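Local coordinates for catalytic domain of the nuclear inclusion protein A (nia) (Tobacco etch virus, PDB 1LVM) that cleaves peptide bonds in a sequence-specific way as a viral cysteine protease with a chymotrypsin-like fold, probably processing the viral polyprotein, at residues Leu55-Leu63 with Val74-Gln82; Gly145-Thr154 with Asn182-Val190. The protein carries 1 engineered substitution. All blocks are in the same frame, centred on the assembly; numbering follows the deposited sequence.

Contact 1. Residues Leu55-Leu63 with Val74-Gln82; sequences LFRRNNGTL and VKNTTTLQQ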
loop_
_atom_site.group_PDB
_atom_site.type_symbol
_atom_site.label_atom_id
_atom_site.label_comp_id
_atom_site.label_asym_id
_atom_site.label_seq_id
_atom_site.Cartn_x
_atom_site.Cartn_y
_atom_site.Cartn_z
ATOM N N LEU A 55 -9.991 0.142 -1.927
ATOM C CA LEU A 55 -10.056 -0.468 -3.262
ATOM C C LEU A 55 -11.471 -1.111 -3.399
ATOM O O LEU A 55 -12.013 -1.274 -4.504
ATOM C CB LEU A 55 -9.013 -1.612 -3.318
ATOM C CG LEU A 55 -9.011 -2.440 -4.624
ATOM C CD1 LEU A 55 -8.835 -1.523 -5.847
ATOM C CD2 LEU A 55 -7.872 -3.456 -4.578
ATOM N N PHE A 56 -11.992 -1.555 -2.267
ATOM C CA PHE A 56 -13.297 -2.247 -2.227
ATOM C C PHE A 56 -14.501 -1.390 -1.858
ATOM O O PHE A 56 -15.433 -1.868 -1.251
ATOM C CB PHE A 56 -13.193 -3.495 -1.318
ATOM C CG PHE A 56 -12.348 -4.556 -1.924
ATOM C CD1 PHE A 56 -12.841 -5.339 -2.962
ATOM C CD2 PHE A 56 -11.049 -4.751 -1.502
ATOM C CE1 PHE A 56 -12.035 -6.326 -3.572
ATOM C CE2 PHE A 56 -10.226 -5.734 -2.099
ATOM C CZ PHE A 56 -10.706 -6.517 -3.118
ATOM N N ARG A 57 -14.439 -0.110 -2.216
ATOM C CA ARG A 57 -15.571 0.819 -2.086
ATOM C C ARG A 57 -16.692 0.063 -2.784
ATOM O O ARG A 57 -17.841 0.084 -2.347
ATOM C CB ARG A 57 -15.255 2.140 -2.833
ATOM C CG ARG A 57 -16.434 3.127 -3.030
ATOM C CD ARG A 57 -17.206 3.347 -1.764
ATOM N NE ARG A 57 -18.396 4.171 -2.043
ATOM C CZ ARG A 57 -19.637 3.687 -2.110
ATOM N NH1 ARG A 57 -19.839 2.396 -1.908
ATOM N NH2 ARG A 57 -20.666 4.471 -2.375
ATOM N N ARG A 58 -16.351 -0.630 -3.872
ATOM C CA ARG A 58 -17.311 -1.440 -4.604
ATOM C C ARG A 58 -16.765 -2.859 -4.694
ATOM O O ARG A 58 -15.563 -3.056 -4.672
ATOM C CB ARG A 58 -17.487 -0.869 -6.017
ATOM C CG ARG A 58 -18.298 0.440 -5.914
ATOM C CD ARG A 58 -18.443 1.226 -7.193
ATOM N NE ARG A 58 -18.401 2.655 -6.859
ATOM C CZ ARG A 58 -17.290 3.395 -6.786
ATOM N NH1 ARG A 58 -16.086 2.862 -7.040
ATOM N NH2 ARG A 58 -17.376 4.671 -6.439
ATOM N N ASN A 59 -17.624 -3.854 -4.808
ATOM C CA ASN A 59 -17.140 -5.219 -4.946
ATOM C C ASN A 59 -18.202 -5.959 -5.774
ATOM O O ASN A 59 -19.026 -6.704 -5.236
ATOM C CB ASN A 59 -16.924 -5.823 -3.563
ATOM C CG ASN A 59 -16.187 -7.199 -3.625
ATOM O OD1 ASN A 59 -16.057 -7.805 -4.682
ATOM N ND2 ASN A 59 -15.778 -7.699 -2.486
ATOM N N ASN A 60 -18.180 -5.747 -7.094
ATOM C CA ASN A 60 -19.244 -6.309 -7.930
ATOM C C ASN A 60 -18.781 -6.324 -9.386
ATOM O O ASN A 60 -19.568 -6.080 -10.303
ATOM C CB ASN A 60 -20.492 -5.411 -7.716
ATOM C CG ASN A 60 -21.715 -5.932 -8.427
ATOM O OD1 ASN A 60 -21.945 -7.116 -8.396
ATOM N ND2 ASN A 60 -22.473 -5.043 -9.113
ATOM N N GLY A 61 -17.492 -6.576 -9.599
ATOM C CA GLY A 61 -16.966 -6.523 -10.960
ATOM C C GLY A 61 -15.736 -7.346 -11.105
ATOM O O GLY A 61 -15.719 -8.492 -10.633
ATOM N N THR A 62 -14.720 -6.766 -11.759
ATOM C CA THR A 62 -13.493 -7.474 -12.066
ATOM C C THR A 62 -12.263 -6.820 -11.439
ATOM O O THR A 62 -12.268 -5.652 -11.134
ATOM C CB THR A 62 -13.239 -7.527 -13.601
ATOM O OG1 THR A 62 -13.014 -6.184 -14.116
ATOM C CG2 THR A 62 -14.466 -8.141 -14.315
ATOM N N LEU A 63 -11.210 -7.602 -11.242
ATOM C CA LEU A 63 -9.972 -6.999 -10.716
ATOM C C LEU A 63 -8.828 -7.300 -11.657
ATOM O O LEU A 63 -8.486 -8.487 -11.854
ATOM C CB LEU A 63 -9.597 -7.551 -9.326
ATOM C CG LEU A 63 -8.353 -6.882 -8.707
ATOM C CD1 LEU A 63 -8.698 -5.371 -8.361
ATOM C CD2 LEU A 63 -7.927 -7.598 -7.422
ATOM N N VAL A 74 -9.178 -11.152 -12.513
ATOM C CA VAL A 74 -10.121 -11.873 -11.674
ATOM C C VAL A 74 -11.488 -11.561 -12.270
ATOM O O VAL A 74 -11.907 -10.404 -12.294
ATOM C CB VAL A 74 -10.094 -11.323 -10.212
ATOM C CG1 VAL A 74 -11.182 -12.004 -9.333
ATOM C CG2 VAL A 74 -8.732 -11.533 -9.623
ATOM N N LYS A 75 -12.221 -12.596 -12.676
ATOM C CA LYS A 75 -13.490 -12.363 -13.331
ATOM C C LYS A 75 -14.607 -11.853 -12.464
ATOM O O LYS A 75 -15.478 -11.111 -12.920
ATOM C CB LYS A 75 -13.930 -13.662 -14.036
ATOM C CG LYS A 75 -12.927 -14.082 -15.132
ATOM C CD LYS A 75 -13.415 -15.262 -15.977
ATOM C CE LYS A 75 -13.623 -16.536 -15.156
ATOM N NZ LYS A 75 -13.956 -17.724 -16.014
ATOM N N ASN A 76 -14.586 -12.266 -11.227
ATOM C CA ASN A 76 -15.624 -11.844 -10.299
ATOM C C ASN A 76 -14.981 -11.549 -8.939
ATOM O O ASN A 76 -14.581 -12.432 -8.199
ATOM C CB ASN A 76 -16.678 -12.979 -10.210
ATOM C CG ASN A 76 -17.846 -12.612 -9.338
ATOM O OD1 ASN A 76 -17.769 -11.691 -8.560
ATOM N ND2 ASN A 76 -18.945 -13.360 -9.453
ATOM N N THR A 77 -14.893 -10.265 -8.620
ATOM C CA THR A 77 -14.270 -9.890 -7.387
ATOM C C THR A 77 -14.875 -10.440 -6.134
ATOM O O THR A 77 -14.195 -10.558 -5.154
ATOM C CB THR A 77 -14.199 -8.382 -7.229
ATOM O OG1 THR A 77 -15.470 -7.810 -7.455
ATOM C CG2 THR A 77 -13.227 -7.750 -8.330
ATOM N N THR A 78 -16.158 -10.782 -6.175
ATOM C CA THR A 78 -16.804 -11.281 -4.985
ATOM C C THR A 78 -16.282 -12.614 -4.558
ATOM O O THR A 78 -16.593 -13.059 -3.446
ATOM C CB THR A 78 -18.339 -11.372 -5.189
ATOM O OG1 THR A 78 -18.642 -12.440 -6.099
ATOM C CG2 THR A 78 -18.860 -10.080 -5.790
ATOM N N THR A 79 -15.511 -13.269 -5.434
ATOM C CA THR A 79 -14.930 -14.575 -5.099
ATOM C C THR A 79 -13.603 -14.447 -4.349
ATOM O O THR A 79 -13.064 -15.417 -3.793
ATOM C CB THR A 79 -14.669 -15.421 -6.393
ATOM O OG1 THR A 79 -13.610 -14.828 -7.184
ATOM C CG2 THR A 79 -15.946 -15.429 -7.233
ATOM N N LEU A 80 -13.061 -13.239 -4.310
ATOM C CA LEU A 80 -11.779 -13.084 -3.656
ATOM C C LEU A 80 -11.850 -13.109 -2.110
ATOM O O LEU A 80 -12.597 -12.321 -1.543
ATOM C CB LEU A 80 -11.223 -11.704 -4.109
ATOM C CG LEU A 80 -10.015 -11.386 -4.997
ATOM C CD1 LEU A 80 -9.557 -12.589 -5.761
ATOM C CD2 LEU A 80 -10.295 -10.153 -5.874
ATOM N N GLN A 81 -11.054 -13.944 -1.451
ATOM C CA GLN A 81 -10.965 -13.905 -0.011
ATOM C C GLN A 81 -10.222 -12.636 0.457
ATOM O O GLN A 81 -9.208 -12.207 -0.130
ATOM C CB GLN A 81 -10.291 -15.190 0.508
ATOM C CG GLN A 81 -11.313 -16.344 0.376
ATOM C CD GLN A 81 -10.884 -17.510 1.200
ATOM O OE1 GLN A 81 -9.842 -18.117 0.950
ATOM N NE2 GLN A 81 -11.659 -17.816 2.229
ATOM N N GLN A 82 -10.761 -12.021 1.501
ATOM C CA GLN A 82 -10.257 -10.769 2.044
ATOM C C GLN A 82 -10.066 -10.861 3.563
ATOM O O GLN A 82 -10.875 -11.496 4.287
ATOM C CB GLN A 82 -11.307 -9.689 1.820
ATOM C CG GLN A 82 -11.717 -9.427 0.374
ATOM C CD GLN A 82 -13.114 -8.779 0.343
ATOM O OE1 GLN A 82 -14.069 -9.419 0.824
ATOM N NE2 GLN A 82 -13.238 -7.494 -0.140
HETATM O O HOH W 1 -14.384 -10.381 -2.323
HETATM O O HOH W 2 -15.822 -4.677 -7.845
HETATM O O HOH W 3 -20.514 -10.019 -9.353
#
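Thr-77 pushes its side chain into the turn of 55-63, and both of its branches are used. Thr-77 OG1 sits between the backbone N and the carbonyl carbon (chi1 51°), where it donates to Asn-59 OD1 at 2.8 Å and accepts from Gly-61 N at 3.2 Å; a water that also takes the N-H of Asn-60 donates to it. Thr-77 CG2 lies 3.4 Å from Thr-62 C and reaches Leu-63 CB. With Thr-77 N giving a 2.8 Å hydrogen bond to Gly-61 O, main chain and side chain both hold the threonine. Asn-59 extends toward it with CG anti to its own N (chi1 -171°); its ND2 turns to Trp-210 O and to a water that bridges on to Thr-77 O and Leu-80 O. Gln-82 NE2 stands 3.5 Å above the centre of the Phe-56 ring, the amide steeply inclined to it at 73°, while OE1 accepts from Trp-210 N. Beyond Thr-77, Leu-63 and Val-74 form an antiparallel hydrogen-bonded pair, closing the base of the 62-67/70-74 hairpin. Asn-76 OD1 takes Thr-78 N, an Asx turn opening the 3-10 segment that leads out of this hairpin in the N-terminal sheet of the chymotrypsin-like fold.

Contact 2. Residues Gly145-Thr154 with Asn182-Val190; sequences GIFWKHWIQT and NTNNYFTSV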
loop_
_atom_site.group_PDB
_atom_site.type_symbol
_atom_site.label_atom_id
_atom_site.label_comp_id
_atom_site.label_asym_id
_atom_site.label_seq_id
_atom_site.Cartn_x
_atom_site.Cartn_y
_atom_site.Cartn_z
ATOM N N GLY A 145 -2.242 7.087 15.710
ATOM C CA GLY A 145 -1.238 6.303 14.995
ATOM C C GLY A 145 -1.792 5.490 13.836
ATOM O O GLY A 145 -1.051 4.700 13.235
ATOM N N ILE A 146 -3.085 5.650 13.497
ATOM C CA ILE A 146 -3.617 4.871 12.342
ATOM C C ILE A 146 -3.015 5.437 11.060
ATOM O O ILE A 146 -2.372 4.714 10.249
ATOM C CB ILE A 146 -5.139 4.946 12.283
ATOM C CG1 ILE A 146 -5.696 4.305 13.552
ATOM C CG2 ILE A 146 -5.674 4.322 10.976
ATOM C CD1 ILE A 146 -5.221 2.937 13.788
ATOM N N PHE A 147 -3.247 6.711 10.839
ATOM C CA PHE A 147 -2.628 7.380 9.720
ATOM C C PHE A 147 -1.365 8.062 10.274
ATOM O O PHE A 147 -1.347 8.519 11.440
ATOM C CB PHE A 147 -3.530 8.472 9.137
ATOM C CG PHE A 147 -4.683 7.957 8.353
ATOM C CD1 PHE A 147 -4.502 7.522 7.037
ATOM C CD2 PHE A 147 -5.967 7.952 8.903
ATOM C CE1 PHE A 147 -5.594 7.097 6.265
ATOM C CE2 PHE A 147 -7.054 7.524 8.161
ATOM C CZ PHE A 147 -6.868 7.097 6.826
ATOM N N TRP A 148 -0.315 8.091 9.450
ATOM C CA TRP A 148 0.964 8.791 9.777
ATOM C C TRP A 148 1.182 9.813 8.690
ATOM O O TRP A 148 0.810 9.619 7.547
ATOM C CB TRP A 148 2.158 7.843 9.848
ATOM C CG TRP A 148 2.235 7.133 11.146
ATOM C CD1 TRP A 148 1.246 6.374 11.725
ATOM C CD2 TRP A 148 3.347 7.118 12.051
ATOM N NE1 TRP A 148 1.678 5.899 12.916
ATOM C CE2 TRP A 148 2.966 6.339 13.144
ATOM C CE3 TRP A 148 4.640 7.703 12.035
ATOM C CZ2 TRP A 148 3.806 6.115 14.222
ATOM C CZ3 TRP A 148 5.503 7.470 13.135
ATOM C CH2 TRP A 148 5.071 6.685 14.199
ATOM N N LYS A 149 1.767 10.954 9.059
ATOM C CA LYS A 149 2.043 12.018 8.110
ATOM C C LYS A 149 3.351 11.791 7.369
ATOM O O LYS A 149 4.332 11.293 7.938
ATOM C CB LYS A 149 2.205 13.368 8.884
ATOM C CG LYS A 149 0.988 13.818 9.784
ATOM C CD LYS A 149 1.282 15.234 10.545
ATOM C CE LYS A 149 0.213 15.726 11.566
ATOM N NZ LYS A 149 0.659 16.969 12.395
ATOM N N HIS A 150 3.384 12.224 6.112
ATOM C CA HIS A 150 4.625 12.153 5.383
ATOM C C HIS A 150 4.600 13.327 4.433
ATOM O O HIS A 150 3.521 13.863 4.150
ATOM C CB HIS A 150 4.826 10.769 4.678
ATOM C CG HIS A 150 4.130 10.625 3.358
ATOM N ND1 HIS A 150 2.992 9.846 3.195
ATOM C CD2 HIS A 150 4.410 11.154 2.141
ATOM C CE1 HIS A 150 2.603 9.909 1.925
ATOM N NE2 HIS A 150 3.449 10.699 1.266
ATOM N N TRP A 151 5.797 13.785 3.996
ATOM C CA TRP A 151 5.870 14.916 3.084
ATOM C C TRP A 151 6.490 14.585 1.722
ATOM O O TRP A 151 7.255 15.360 1.152
ATOM C CB TRP A 151 6.615 16.075 3.793
ATOM C CG TRP A 151 5.815 16.616 4.936
ATOM C CD1 TRP A 151 4.952 17.665 4.894
ATOM C CD2 TRP A 151 5.756 16.107 6.300
ATOM N NE1 TRP A 151 4.359 17.847 6.129
ATOM C CE2 TRP A 151 4.838 16.916 7.006
ATOM C CE3 TRP A 151 6.377 15.066 6.972
ATOM C CZ2 TRP A 151 4.538 16.717 8.343
ATOM C CZ3 TRP A 151 6.071 14.864 8.323
ATOM C CH2 TRP A 151 5.163 15.687 8.986
ATOM N N ILE A 152 6.164 13.411 1.194
ATOM C CA ILE A 152 6.626 13.041 -0.146
ATOM C C ILE A 152 5.584 13.351 -1.203
ATOM O O ILE A 152 4.450 12.921 -1.073
ATOM C CB ILE A 152 6.960 11.549 -0.175
ATOM C CG1 ILE A 152 8.054 11.313 0.873
ATOM C CG2 ILE A 152 7.346 11.111 -1.618
ATOM C CD1 ILE A 152 8.305 9.812 1.279
ATOM N N GLN A 153 5.961 14.057 -2.274
ATOM C CA GLN A 153 4.986 14.401 -3.317
ATOM C C GLN A 153 4.465 13.125 -3.955
ATOM O O GLN A 153 5.230 12.293 -4.367
ATOM C CB GLN A 153 5.651 15.235 -4.394
ATOM C CG GLN A 153 5.429 16.673 -4.291
ATOM C CD GLN A 153 5.422 17.250 -5.661
ATOM O OE1 GLN A 153 6.361 17.037 -6.421
ATOM N NE2 GLN A 153 4.357 17.965 -6.010
ATOM N N THR A 154 3.160 12.953 -4.003
ATOM C CA THR A 154 2.627 11.740 -4.584
ATOM C C THR A 154 1.605 12.184 -5.623
ATOM O O THR A 154 0.942 13.197 -5.435
ATOM C CB THR A 154 1.887 10.922 -3.544
ATOM O OG1 THR A 154 0.733 11.661 -3.131
ATOM C CG2 THR A 154 2.733 10.694 -2.339
ATOM N N ASN A 182 -3.536 19.054 -1.118
ATOM C CA ASN A 182 -2.366 18.243 -1.409
ATOM C C ASN A 182 -1.130 18.831 -0.765
ATOM O O ASN A 182 -0.040 18.782 -1.335
ATOM C CB ASN A 182 -2.151 18.102 -2.919
ATOM C CG ASN A 182 -3.254 17.329 -3.580
ATOM O OD1 ASN A 182 -4.257 17.898 -4.022
ATOM N ND2 ASN A 182 -3.099 16.008 -3.623
ATOM N N THR A 183 -1.292 19.408 0.423
ATOM C CA THR A 183 -0.137 19.959 1.127
ATOM C C THR A 183 0.340 19.034 2.285
ATOM O O THR A 183 1.473 19.178 2.792
ATOM C CB THR A 183 -0.478 21.315 1.702
ATOM O OG1 THR A 183 -1.643 21.177 2.522
ATOM C CG2 THR A 183 -0.758 22.311 0.568
ATOM N N ASN A 184 -0.527 18.139 2.770
ATOM C CA ASN A 184 -0.083 17.190 3.843
ATOM C C ASN A 184 -0.498 15.789 3.374
ATOM O O ASN A 184 -1.637 15.641 3.023
ATOM C CB ASN A 184 -0.805 17.436 5.144
ATOM C CG ASN A 184 -0.409 18.716 5.750
ATOM O OD1 ASN A 184 0.769 19.070 5.746
ATOM N ND2 ASN A 184 -1.373 19.435 6.273
ATOM N N ASN A 185 0.403 14.814 3.438
ATOM C CA ASN A 185 0.093 13.455 2.951
ATOM C C ASN A 185 0.022 12.501 4.130
ATOM O O ASN A 185 0.608 12.756 5.189
ATOM C CB ASN A 185 1.134 13.013 1.922
ATOM C CG ASN A 185 0.945 13.723 0.558
ATOM O OD1 ASN A 185 1.881 13.848 -0.240
ATOM N ND2 ASN A 185 -0.262 14.182 0.302
ATOM N N TYR A 186 -0.724 11.420 3.953
ATOM C CA TYR A 186 -0.923 10.470 5.016
ATOM C C TYR A 186 -0.826 9.018 4.513
ATOM O O TYR A 186 -1.363 8.695 3.462
ATOM C CB TYR A 186 -2.329 10.656 5.616
ATOM C CG TYR A 186 -2.517 12.047 6.320
ATOM C CD1 TYR A 186 -2.865 13.201 5.580
ATOM C CD2 TYR A 186 -2.327 12.171 7.676
ATOM C CE1 TYR A 186 -3.009 14.445 6.215
ATOM C CE2 TYR A 186 -2.463 13.437 8.330
ATOM C CZ TYR A 186 -2.805 14.551 7.591
ATOM O OH TYR A 186 -2.947 15.776 8.266
ATOM N N PHE A 187 -0.135 8.187 5.288
ATOM C CA PHE A 187 -0.105 6.777 4.923
ATOM C C PHE A 187 -0.745 5.991 6.067
ATOM O O PHE A 187 -0.830 6.439 7.220
ATOM C CB PHE A 187 1.354 6.304 4.617
ATOM C CG PHE A 187 2.295 6.207 5.805
ATOM C CD1 PHE A 187 2.363 5.085 6.586
ATOM C CD2 PHE A 187 3.218 7.274 6.068
ATOM C CE1 PHE A 187 3.336 4.991 7.619
ATOM C CE2 PHE A 187 4.170 7.194 7.060
ATOM C CZ PHE A 187 4.245 6.049 7.853
ATOM N N THR A 188 -1.211 4.798 5.740
ATOM C CA THR A 188 -1.785 3.945 6.739
ATOM C C THR A 188 -0.644 3.102 7.257
ATOM O O THR A 188 0.070 2.432 6.486
ATOM C CB THR A 188 -2.856 3.027 6.094
ATOM O OG1 THR A 188 -3.933 3.848 5.608
ATOM C CG2 THR A 188 -3.358 2.003 7.080
ATOM N N SER A 189 -0.431 3.176 8.564
ATOM C CA SER A 189 0.608 2.436 9.209
ATOM C C SER A 189 0.407 0.900 9.238
ATOM O O SER A 189 -0.726 0.358 9.264
ATOM C CB SER A 189 0.791 2.926 10.658
ATOM O OG SER A 189 -0.394 2.666 11.419
ATOM N N VAL A 190 1.531 0.194 9.188
ATOM C CA VAL A 190 1.524 -1.256 9.330
ATOM C C VAL A 190 1.100 -1.425 10.806
ATOM O O VAL A 190 1.699 -0.772 11.692
ATOM C CB VAL A 190 2.979 -1.816 9.156
ATOM C CG1 VAL A 190 3.148 -3.200 9.880
ATOM C CG2 VAL A 190 3.291 -1.906 7.608
HETATM O O HOH W 4 2.891 19.905 7.422
HETATM O O HOH W 5 1.451 15.247 -3.138
#
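Phe-187 turns one ring face to Trp-148, whose CB lies 3.6 Å from the ring centroid in a CH-pi contact. The two side chains run side by side in the same direction, but their rings meet obliquely. Phe-187 can reach across because its CG stands between its own N and carbonyl carbon (chi1 70°), and the edge of its ring then meets His-150 ND1. That nitrogen is buried with no polar partner in the model. Asn-185 CB covers one face of the imidazole of His-150, 3.5 Å from its centroid, and a water links Asn-185 OD1 to Thr-154 N. The main-chain bonds Trp-148 N to Phe-187 O and Phe-187 N to Trp-148 O are both 2.8 Å; His-150 N donates to Asn-185 O, with a weak return bond. On the sheet face that carries Phe-147, Lys-149 CG packs at 3.8 Å from Tyr-186 CE2, while Tyr-186 OH binds an acidic side chain of the bound peptide. Ser-189 OG is 2.8 Å from Gly-145 O and also near Ile-146 O; Arg-88 is hydrogen-bonded to the same hydroxyl. Asn-182 and Asn-184 hydrogen-bond to the peptide too, and Thr-154 OG1 does so weakly. Strands 147-150 and 185-189 thus lie side by side in the six-stranded antiparallel barrel, flanked by 130-142 next to the first and 171-179 next to the second, with Ile-117 of strand 116-123 touching both His-150 and Phe-187.

The two contacts lie on opposite sides of the chain's centre, their centres 26 Å apart and their nearest atoms about 10 Å apart, without touching. Contact 1 is complete before contact 2 begins along the chain. They share no strand: 55-63 with 74-82 belongs to the eight-stranded antiparallel sheet, and 145-154 with 182-190 to the closed six-stranded barrel. Together they sample the two beta domains of a chymotrypsin-type protease. The bound peptide reaches both: it packs on Val-74, Lys-75 and Thr-79 at contact 1, whereas at contact 2 it also makes hydrogen bonds, consistent with a binding site built from both halves of the enzyme.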